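Prolyl-tRNA synthetase (Giardia lamblia ATCC 50803, PDB 3IAL) probably catalyses the ATP-dependent attachment of L-proline to tRNA(Pro), and is seen here holding the prolyl-adenylate intermediate. Local coordinates at residues B[196-201]-B[275-280]; B[207-212]-B[511-516]; B[228-231]-B[235-238]. All blocks are in the same frame, centred on the assembly; numbering follows the deposited sequence.

Contact 1 of 3, residues B[196-201]-B[275-280]. With PR8 (5'-O-[(R)-hydroxy{[(2S)-pyrrolidin-2-ylcarbonyl]oxy}phosphoryl]adenosine), chain H.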
loop_
_atom_site.group_PDB
_atom_site.type_symbol
_atom_site.label_atom_id
_atom_site.label_comp_id
_atom_site.label_asym_id
_atom_site.label_seq_id
_atom_site.Cartn_x
_atom_site.Cartn_y
_atom_site.Cartn_z
ATOM N N THR B 196 10.449 -3.155 16.987
ATOM C CA THR B 196 11.119 -3.352 15.706
ATOM C C THR B 196 11.066 -2.107 14.820
ATOM O O THR B 196 12.075 -1.711 14.233
ATOM C CB THR B 196 10.493 -4.519 14.911
ATOM O OG1 THR B 196 10.588 -5.721 15.683
ATOM C CG2 THR B 196 11.209 -4.704 13.580
ATOM N N ILE B 197 9.890 -1.504 14.700
ATOM C CA ILE B 197 9.739 -0.341 13.819
ATOM C C ILE B 197 10.452 0.865 14.399
ATOM O O ILE B 197 11.293 1.479 13.740
ATOM C CB ILE B 197 8.261 0.042 13.595
ATOM C CG1 ILE B 197 7.504 -1.078 12.888
ATOM C CG2 ILE B 197 8.158 1.322 12.770
ATOM C CD1 ILE B 197 5.975 -0.953 13.022
ATOM N N PHE B 198 10.108 1.201 15.638
ATOM C CA PHE B 198 10.556 2.448 16.269
ATOM C C PHE B 198 12.061 2.422 16.564
ATOM O O PHE B 198 12.780 3.372 16.245
ATOM C CB PHE B 198 9.826 2.676 17.594
ATOM C CG PHE B 198 8.362 3.071 17.470
ATOM C CD1 PHE B 198 7.597 2.764 16.349
ATOM C CD2 PHE B 198 7.740 3.721 18.538
ATOM C CE1 PHE B 198 6.240 3.119 16.286
ATOM C CE2 PHE B 198 6.397 4.087 18.478
ATOM C CZ PHE B 198 5.643 3.780 17.351
ATOM N N SER B 199 12.522 1.341 17.197
ATOM C CA SER B 199 13.890 1.265 17.735
ATOM C C SER B 199 14.896 0.559 16.818
ATOM O O SER B 199 15.915 1.145 16.463
ATOM C CB SER B 199 13.879 0.607 19.118
ATOM O OG SER B 199 13.209 1.441 20.055
ATOM N N ASP B 200 14.621 -0.683 16.429
ATOM C CA ASP B 200 15.563 -1.427 15.583
ATOM C C ASP B 200 15.757 -0.744 14.229
ATOM O O ASP B 200 16.874 -0.708 13.707
ATOM C CB ASP B 200 15.108 -2.872 15.346
ATOM C CG ASP B 200 15.030 -3.699 16.624
ATOM O OD1 ASP B 200 15.438 -3.234 17.709
ATOM O OD2 ASP B 200 14.556 -4.844 16.536
ATOM N N GLU B 201 14.675 -0.206 13.665
ATOM C CA GLU B 201 14.717 0.365 12.317
ATOM C C GLU B 201 14.791 1.900 12.279
ATOM O O GLU B 201 15.642 2.450 11.577
ATOM C CB GLU B 201 13.545 -0.161 11.486
ATOM C CG GLU B 201 13.618 -1.684 11.243
ATOM C CD GLU B 201 14.785 -2.100 10.345
ATOM O OE1 GLU B 201 14.983 -1.487 9.280
ATOM O OE2 GLU B 201 15.498 -3.057 10.701
ATOM N N THR B 275 1.129 8.439 10.739
ATOM C CA THR B 275 2.208 9.301 10.246
ATOM C C THR B 275 3.064 9.930 11.354
ATOM O O THR B 275 4.162 10.441 11.087
ATOM C CB THR B 275 1.622 10.460 9.431
ATOM O OG1 THR B 275 0.680 11.176 10.239
ATOM C CG2 THR B 275 0.930 9.946 8.166
ATOM N N ARG B 276 2.554 9.918 12.584
ATOM C CA ARG B 276 3.321 10.365 13.755
ATOM C C ARG B 276 4.634 9.610 13.969
ATOM O O ARG B 276 5.572 10.164 14.529
ATOM C CB ARG B 276 2.470 10.246 15.021
ATOM C CG ARG B 276 1.361 11.250 15.070
ATOM C CD ARG B 276 0.571 11.105 16.339
ATOM N NE ARG B 276 -0.258 12.272 16.575
ATOM C CZ ARG B 276 -0.972 12.484 17.668
ATOM N NH1 ARG B 276 -0.979 11.596 18.664
ATOM N NH2 ARG B 276 -1.682 13.606 17.766
ATOM N N VAL B 277 4.695 8.348 13.550
ATOM C CA VAL B 277 5.936 7.567 13.628
ATOM C C VAL B 277 7.020 8.245 12.777
ATOM O O VAL B 277 8.149 8.447 13.244
ATOM C CB VAL B 277 5.738 6.114 13.155
ATOM C CG1 VAL B 277 7.037 5.315 13.282
ATOM C CG2 VAL B 277 4.619 5.429 13.939
ATOM N N LEU B 278 6.655 8.612 11.544
ATOM C CA LEU B 278 7.542 9.358 10.654
ATOM C C LEU B 278 7.899 10.712 11.272
ATOM O O LEU B 278 9.064 11.098 11.287
ATOM C CB LEU B 278 6.899 9.543 9.274
ATOM C CG LEU B 278 7.702 10.280 8.197
ATOM C CD1 LEU B 278 9.004 9.546 7.902
ATOM C CD2 LEU B 278 6.876 10.460 6.915
ATOM N N ALA B 279 6.906 11.417 11.802
ATOM C CA ALA B 279 7.157 12.676 12.508
ATOM C C ALA B 279 8.276 12.516 13.547
ATOM O O ALA B 279 9.196 13.335 13.595
ATOM C CB ALA B 279 5.893 13.189 13.167
ATOM N N CYS B 280 8.197 11.459 14.356
ATOM C CA CYS B 280 9.199 11.188 15.403
ATOM C C CYS B 280 10.604 10.971 14.834
ATOM O O CYS B 280 11.547 11.639 15.237
ATOM C CB CYS B 280 8.804 9.970 16.241
ATOM S SG CYS B 280 7.425 10.242 17.367
HETATM C C PR8 H . -6.895 3.733 17.911
HETATM N N PR8 H . -8.361 2.243 16.698
HETATM O O PR8 H . -7.395 4.604 17.197
HETATM P P PR8 H . -5.414 5.452 18.925
HETATM N N1 PR8 H . -2.920 12.953 13.278
HETATM C C2 PR8 H . -1.967 12.041 13.120
HETATM N N3 PR8 H . -1.953 10.901 13.814
HETATM C C4 PR8 H . -2.903 10.626 14.707
HETATM C C5 PR8 H . -3.912 11.562 14.907
HETATM C C6 PR8 H . -3.909 12.742 14.168
HETATM N N6 PR8 H . -4.875 13.646 14.342
HETATM N N7 PR8 H . -4.730 11.073 15.831
HETATM C C8 PR8 H . -4.261 9.880 16.204
HETATM N N9 PR8 H . -3.138 9.602 15.527
HETATM C CA PR8 H . -7.320 2.275 17.740
HETATM C CB PR8 H . -6.140 1.476 17.211
HETATM C CD PR8 H . -7.986 1.213 15.735
HETATM C CG PR8 H . -6.453 1.285 15.721
HETATM C "C1'" PR8 H . -2.333 8.349 15.689
HETATM O O10 PR8 H . -5.981 3.941 18.897
HETATM O O1P PR8 H . -6.400 6.440 19.430
HETATM C "C2'" PR8 H . -1.639 8.263 17.070
HETATM O "O2'" PR8 H . -0.315 7.729 16.921
HETATM O O2P PR8 H . -4.129 5.394 19.887
HETATM C "C3'" PR8 H . -2.465 7.228 17.797
HETATM O "O3'" PR8 H . -1.691 6.606 18.825
HETATM C "C4'" PR8 H . -2.659 6.275 16.631
HETATM O "O4'" PR8 H . -3.194 7.167 15.628
HETATM C "C5'" PR8 H . -3.633 5.189 17.035
HETATM O "O5'" PR8 H . -4.859 5.761 17.447
#

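Contact 2 of 3, residues B[207-212]-B[511-516]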
loop_
_atom_site.group_PDB
_atom_site.type_symbol
_atom_site.label_atom_id
_atom_site.label_comp_id
_atom_site.label_asym_id
_atom_site.label_seq_id
_atom_site.Cartn_x
_atom_site.Cartn_y
_atom_site.Cartn_z
ATOM N N GLN B 207 8.292 6.272 25.550
ATOM C CA GLN B 207 7.915 5.794 26.883
ATOM C C GLN B 207 6.658 4.932 26.812
ATOM O O GLN B 207 5.572 5.432 26.511
ATOM C CB GLN B 207 7.676 6.962 27.845
ATOM C CG GLN B 207 7.330 6.525 29.268
ATOM C CD GLN B 207 8.449 5.735 29.936
ATOM O OE1 GLN B 207 9.585 6.199 30.017
ATOM N NE2 GLN B 207 8.127 4.546 30.428
ATOM N N LYS B 208 6.814 3.638 27.091
ATOM C CA LYS B 208 5.684 2.718 27.172
ATOM C C LYS B 208 4.904 2.974 28.455
ATOM O O LYS B 208 5.471 2.897 29.540
ATOM C CB LYS B 208 6.173 1.272 27.149
ATOM C CG LYS B 208 5.116 0.250 27.573
ATOM C CD LYS B 208 5.521 -1.167 27.183
ATOM C CE LYS B 208 4.455 -2.177 27.566
ATOM N NZ LYS B 208 4.794 -3.525 27.032
ATOM N N LEU B 209 3.610 3.268 28.326
ATOM C CA LEU B 209 2.750 3.518 29.478
ATOM C C LEU B 209 1.399 2.845 29.364
ATOM O O LEU B 209 0.870 2.670 28.271
ATOM C CB LEU B 209 2.496 5.014 29.636
ATOM C CG LEU B 209 3.698 5.924 29.853
ATOM C CD1 LEU B 209 3.261 7.373 29.711
ATOM C CD2 LEU B 209 4.354 5.661 31.210
ATOM N N ARG B 210 0.840 2.491 30.513
ATOM C CA ARG B 210 -0.580 2.271 30.639
ATOM C C ARG B 210 -1.222 3.663 30.766
ATOM O O ARG B 210 -1.023 4.360 31.764
ATOM C CB ARG B 210 -0.888 1.415 31.872
ATOM C CG ARG B 210 -2.384 1.155 32.120
ATOM C CD ARG B 210 -2.969 0.175 31.123
ATOM N NE ARG B 210 -2.467 -1.188 31.313
ATOM C CZ ARG B 210 -2.927 -2.061 32.217
ATOM N NH1 ARG B 210 -3.917 -1.741 33.046
ATOM N NH2 ARG B 210 -2.386 -3.272 32.296
ATOM N N ARG B 211 -1.978 4.066 29.746
ATOM C CA ARG B 211 -2.646 5.369 29.758
ATOM C C ARG B 211 -3.580 5.460 30.962
ATOM O O ARG B 211 -4.246 4.486 31.311
ATOM C CB ARG B 211 -3.406 5.594 28.442
ATOM C CG ARG B 211 -4.206 6.893 28.343
ATOM C CD ARG B 211 -3.311 8.111 28.220
ATOM N NE ARG B 211 -2.661 8.245 26.915
ATOM C CZ ARG B 211 -1.400 8.659 26.722
ATOM N NH1 ARG B 211 -0.595 8.932 27.749
ATOM N NH2 ARG B 211 -0.916 8.778 25.487
ATOM N N VAL B 212 -3.600 6.620 31.617
ATOM C CA VAL B 212 -4.512 6.843 32.748
ATOM C C VAL B 212 -5.949 6.439 32.393
ATOM O O VAL B 212 -6.418 6.678 31.277
ATOM C CB VAL B 212 -4.496 8.307 33.223
ATOM C CG1 VAL B 212 -3.151 8.638 33.876
ATOM C CG2 VAL B 212 -4.824 9.263 32.071
ATOM N N TYR B 511 4.743 4.715 39.715
ATOM C CA TYR B 511 5.365 5.951 39.235
ATOM C C TYR B 511 4.563 6.473 38.050
ATOM O O TYR B 511 4.488 5.826 37.003
ATOM C CB TYR B 511 6.819 5.728 38.818
ATOM C CG TYR B 511 7.664 5.121 39.903
ATOM C CD1 TYR B 511 8.183 5.901 40.932
ATOM C CD2 TYR B 511 7.939 3.758 39.909
ATOM C CE1 TYR B 511 8.954 5.334 41.944
ATOM C CE2 TYR B 511 8.709 3.185 40.902
ATOM C CZ TYR B 511 9.212 3.972 41.917
ATOM O OH TYR B 511 9.970 3.386 42.895
ATOM N N MET B 512 3.946 7.634 38.224
ATOM C CA MET B 512 3.240 8.276 37.133
ATOM C C MET B 512 4.227 9.095 36.320
ATOM O O MET B 512 5.297 9.476 36.819
ATOM C CB MET B 512 2.105 9.168 37.643
ATOM C CG MET B 512 0.856 8.408 38.030
ATOM S SD MET B 512 0.157 7.483 36.645
ATOM C CE MET B 512 -1.406 6.965 37.343
ATOM N N TYR B 513 3.856 9.329 35.062
ATOM C CA TYR B 513 4.589 10.194 34.157
ATOM C C TYR B 513 3.685 11.317 33.686
ATOM O O TYR B 513 2.582 11.077 33.172
ATOM C CB TYR B 513 5.077 9.423 32.937
ATOM C CG TYR B 513 6.164 8.416 33.218
ATOM C CD1 TYR B 513 7.484 8.688 32.901
ATOM C CD2 TYR B 513 5.862 7.179 33.768
ATOM C CE1 TYR B 513 8.483 7.762 33.135
ATOM C CE2 TYR B 513 6.851 6.244 34.008
ATOM C CZ TYR B 513 8.160 6.536 33.681
ATOM O OH TYR B 513 9.152 5.617 33.923
ATOM N N CYS B 514 4.180 12.543 33.835
ATOM C CA CYS B 514 3.441 13.735 33.475
ATOM C C CYS B 514 4.204 14.435 32.353
ATOM O O CYS B 514 5.437 14.406 32.334
ATOM C CB CYS B 514 3.320 14.640 34.711
ATOM S SG CYS B 514 3.036 16.358 34.384
ATOM N N ALA B 515 3.471 15.069 31.440
ATOM C CA ALA B 515 4.078 15.794 30.322
ATOM C C ALA B 515 3.085 16.693 29.589
ATOM O O ALA B 515 1.872 16.476 29.639
ATOM C CB ALA B 515 4.697 14.821 29.324
ATOM N N LYS B 516 3.628 17.704 28.914
ATOM C CA LYS B 516 2.896 18.467 27.916
ATOM C C LYS B 516 2.761 17.609 26.675
ATOM O O LYS B 516 3.735 17.011 26.218
ATOM C CB LYS B 516 3.649 19.736 27.522
ATOM C CG LYS B 516 3.458 20.916 28.433
ATOM C CD LYS B 516 3.753 22.195 27.663
ATOM C CE LYS B 516 3.600 23.433 28.511
ATOM N NZ LYS B 516 3.302 24.623 27.652
#

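Contact 3 of 3, residues B[228-231]-B[235-238]. With PR8 (5'-O-[(R)-hydroxy{[(2S)-pyrrolidin-2-ylcarbonyl]oxy}phosphoryl]adenosine), chain H.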
loop_
_atom_site.group_PDB
_atom_site.type_symbol
_atom_site.label_atom_id
_atom_site.label_comp_id
_atom_site.label_asym_id
_atom_site.label_seq_id
_atom_site.Cartn_x
_atom_site.Cartn_y
_atom_site.Cartn_z
ATOM N N VAL B 228 6.255 9.611 22.897
ATOM C CA VAL B 228 7.607 9.901 22.434
ATOM C C VAL B 228 7.969 11.354 22.728
ATOM O O VAL B 228 7.265 12.257 22.318
ATOM C CB VAL B 228 7.737 9.641 20.932
ATOM C CG1 VAL B 228 9.091 10.127 20.411
ATOM C CG2 VAL B 228 7.537 8.153 20.630
ATOM N N VAL B 229 9.073 11.571 23.432
ATOM C CA VAL B 229 9.555 12.925 23.667
ATOM C C VAL B 229 10.068 13.552 22.361
ATOM O O VAL B 229 10.956 13.010 21.703
ATOM C CB VAL B 229 10.669 12.972 24.716
ATOM C CG1 VAL B 229 11.126 14.417 24.917
ATOM C CG2 VAL B 229 10.194 12.354 26.029
ATOM N N MET B 230 9.484 14.693 22.002
ATOM C CA MET B 230 9.871 15.446 20.814
ATOM C C MET B 230 10.861 16.554 21.193
ATOM O O MET B 230 10.966 16.906 22.374
ATOM C CB MET B 230 8.623 16.037 20.163
ATOM C CG MET B 230 7.664 14.965 19.643
ATOM S SD MET B 230 8.240 14.223 18.106
ATOM C CE MET B 230 7.914 15.558 16.968
ATOM N N PRO B 231 11.590 17.105 20.204
ATOM C CA PRO B 231 12.625 18.112 20.512
ATOM C C PRO B 231 12.128 19.369 21.224
ATOM O O PRO B 231 12.917 20.029 21.875
ATOM C CB PRO B 231 13.204 18.470 19.135
ATOM C CG PRO B 231 12.919 17.290 18.283
ATOM C CD PRO B 231 11.623 16.708 18.782
ATOM N N VAL B 235 5.429 15.557 24.566
ATOM C CA VAL B 235 5.363 14.163 24.109
ATOM C C VAL B 235 4.288 14.000 23.023
ATOM O O VAL B 235 3.272 14.703 23.016
ATOM C CB VAL B 235 5.050 13.173 25.254
ATOM C CG1 VAL B 235 6.166 13.167 26.288
ATOM C CG2 VAL B 235 3.690 13.495 25.895
ATOM N N LEU B 236 4.521 13.048 22.128
ATOM C CA LEU B 236 3.601 12.727 21.059
ATOM C C LEU B 236 3.182 11.269 21.199
ATOM O O LEU B 236 4.037 10.385 21.196
ATOM C CB LEU B 236 4.319 12.944 19.720
ATOM C CG LEU B 236 3.496 12.785 18.442
ATOM C CD1 LEU B 236 2.392 13.841 18.398
ATOM C CD2 LEU B 236 4.399 12.880 17.219
ATOM N N GLN B 237 1.880 11.005 21.324
ATOM C CA GLN B 237 1.393 9.625 21.377
ATOM C C GLN B 237 1.519 9.034 19.988
ATOM O O GLN B 237 0.835 9.456 19.056
ATOM C CB GLN B 237 -0.057 9.521 21.858
ATOM C CG GLN B 237 -0.547 8.079 21.955
ATOM C CD GLN B 237 -2.019 7.957 22.276
ATOM O OE1 GLN B 237 -2.526 8.622 23.172
ATOM N NE2 GLN B 237 -2.712 7.088 21.550
ATOM N N THR B 238 2.380 8.035 19.869
ATOM C CA THR B 238 2.847 7.533 18.576
ATOM C C THR B 238 2.482 6.063 18.352
ATOM O O THR B 238 2.616 5.545 17.248
ATOM C CB THR B 238 4.370 7.761 18.492
ATOM O OG1 THR B 238 4.625 9.164 18.661
ATOM C CG2 THR B 238 4.968 7.291 17.165
HETATM C C PR8 H . -6.895 3.733 17.911
HETATM N N PR8 H . -8.361 2.243 16.698
HETATM O O PR8 H . -7.395 4.604 17.197
HETATM P P PR8 H . -5.414 5.452 18.925
HETATM N N1 PR8 H . -2.920 12.953 13.278
HETATM C C2 PR8 H . -1.967 12.041 13.120
HETATM N N3 PR8 H . -1.953 10.901 13.814
HETATM C C4 PR8 H . -2.903 10.626 14.707
HETATM C C5 PR8 H . -3.912 11.562 14.907
HETATM C C6 PR8 H . -3.909 12.742 14.168
HETATM N N6 PR8 H . -4.875 13.646 14.342
HETATM N N7 PR8 H . -4.730 11.073 15.831
HETATM C C8 PR8 H . -4.261 9.880 16.204
HETATM N N9 PR8 H . -3.138 9.602 15.527
HETATM C CA PR8 H . -7.320 2.275 17.740
HETATM C CB PR8 H . -6.140 1.476 17.211
HETATM C CD PR8 H . -7.986 1.213 15.735
HETATM C CG PR8 H . -6.453 1.285 15.721
HETATM C "C1'" PR8 H . -2.333 8.349 15.689
HETATM O O10 PR8 H . -5.981 3.941 18.897
HETATM O O1P PR8 H . -6.400 6.440 19.430
HETATM C "C2'" PR8 H . -1.639 8.263 17.070
HETATM O "O2'" PR8 H . -0.315 7.729 16.921
HETATM O O2P PR8 H . -4.129 5.394 19.887
HETATM C "C3'" PR8 H . -2.465 7.228 17.797
HETATM O "O3'" PR8 H . -1.691 6.606 18.825
HETATM C "C4'" PR8 H . -2.659 6.275 16.631
HETATM O "O4'" PR8 H . -3.194 7.167 15.628
HETATM C "C5'" PR8 H . -3.633 5.189 17.035
HETATM O "O5'" PR8 H . -4.859 5.761 17.447
#

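Contact 1 of 3, residues B[196-201]-B[275-280]
F198 and V277 carry most of this small, wholly apolar contact between two helices of the class II core, with I197 adding a lighter touch. Both methyls of V277 converge on one ring carbon: CG2 lies 3.7 Å from F198 CE1, and V277 CG1 is 3.8 Å from that same carbon. CG2 comes at the ring obliquely, and the two side chains cross at about a right angle. F198 does not leave its backbone aimed at the other helix; with CG turned anti to the carbonyl carbon (chi1 -72°) the ring swings across the gap so that its CD1–CE1–CZ side does the touching. I197 reaches V277 CG1 with CG2 at 4.2 Å, and the same I197 methyl lies in plane at the edge of the F198 ring. One residue before V277, R276 turns to the other side of its helix: its guanidinium lays one face over the adenine, with PR8 C4 3.6 Å above its plane, while NE and NH1 are held by the carbonyls of I163 and Q237. The adenine-stacking arginine is a hallmark of class II synthetases. The F204 ring meets that of F198, their planes about 30° apart. T238 of strand 235-245 touches both F198 and V277, and S226 of strand 222-229 touches F198, so the end of helix 180-201 packs against the start of helix 276-285 beside these two strands.

Contact 2 of 3, residues B[207-212]-B[511-516]
Q207 lays its side chain over one face of the Y513 ring, joining the catalytic core to the C-terminal part of the chain. From CB, CG is set anti to the backbone N (chi1 -178°) and stands 4.3 Å from the Y513 ring centroid, close to the ring normal, a CH-pi contact. A bend at chi2 (62°) then turns the amide across the ring, the two planes only 22° apart, in a stack. CD lies 3.8 Å from Y513 CE1 and equally near CZ. OE1 is 3.7 Å from Y513 CE1, while NE2 passes near CZ and the hydroxyl and gives its hydrogen bond back to its own strand, to K208 O at 3.2 Å, meeting that oxygen from above the carbonyl plane. This bond helps fix the rotation of the amide. The Y513 hydroxyl is satisfied by E493 OE1. L209 comes in obliquely on the same side of the ring as Q207, its CD2 3.3 Å from Y513 CD2, a tight fit. Further along, V212 CG1 touches M512 CE at 4.2 Å. Strands 207-211 and 510-515 do not pair directly: each pairs antiparallel with strand 485-489, which lies between them, supplies R487 to L209 and I486 to V212 and M512, and so brings the C-terminal domain of prolyl-tRNA synthetase up against the class II core.

Contact 3 of 3, residues B[228-231]-B[235-238]
The prolyl-adenylate pocket is bordered here by a beta hairpin, strands 222-229 and 235-245, whose second strand presents Q237 and T238 to the ligand. Near the turn the strands are joined by V228 and L236, an antiparallel hydrogen-bonded pair: V228 N gives a nearly straight bond to L236 O at 2.9 Å (178°), and L236 N returns one to V228 O. V228 O also receives a CA-H contact from V235. L236 O is gripped twice, because T238 OG1 donates to it from the face of the carbonyl opposite V228 N. That bond holds the threonine hydroxyl beside V228, whose CG2 lies 3.7 Å from T238 OG1. V229 and V235 form the adjoining non-hydrogen-bonded pair, and V229 CG2 meets V235 CG1 at 4.1 Å. On the side of L236, M230, bent at chi2 and chi3, brings CG to 3.9 Å from L236 CB and curls SD back toward L236 CD2. In the class II fold such antiparallel strands form the floor on which the adenylate lies, and alternation along the strand separates packing from binding: L236 packs on R276 of helix 276-285, whose C280 meets V228 and T238, while Q237 turns away from the hairpin partner. Its CG is anti to the backbone N (chi1 -178°) and the chain runs extended to where NE2 donates a hydrogen bond to PR8 O3' at 2.9 Å; PR8 O2P is also close, 2.8 Å from NE2. Q237 O accepts from the ribose hydroxyl PR8 O2' at 3.0 Å and from R276 NH1, while R211 NH2 holds Q237 OE1.

Overall arrangement
All three contacts are buried, but they differ in depth and chemistry. Contact 1 lies about 3 Å from the centre of the chain and is purely apolar between helices; contact 2, about 18 Å out, combines an amide-ring stack with methyl packing between strands that are not neighbours; contact 3 is backbone pairing within a hairpin. Contact 3 is nested in the loops closed by both others and touches each: C280 SG of contact 1 packs on T238 OG1, and K516 O of contact 2 bonds V235 N. Contacts 1 and 2 do not touch. PR8 meets contacts 1 and 3, whereas contact 2 ties the catalytic core to the C-terminal region.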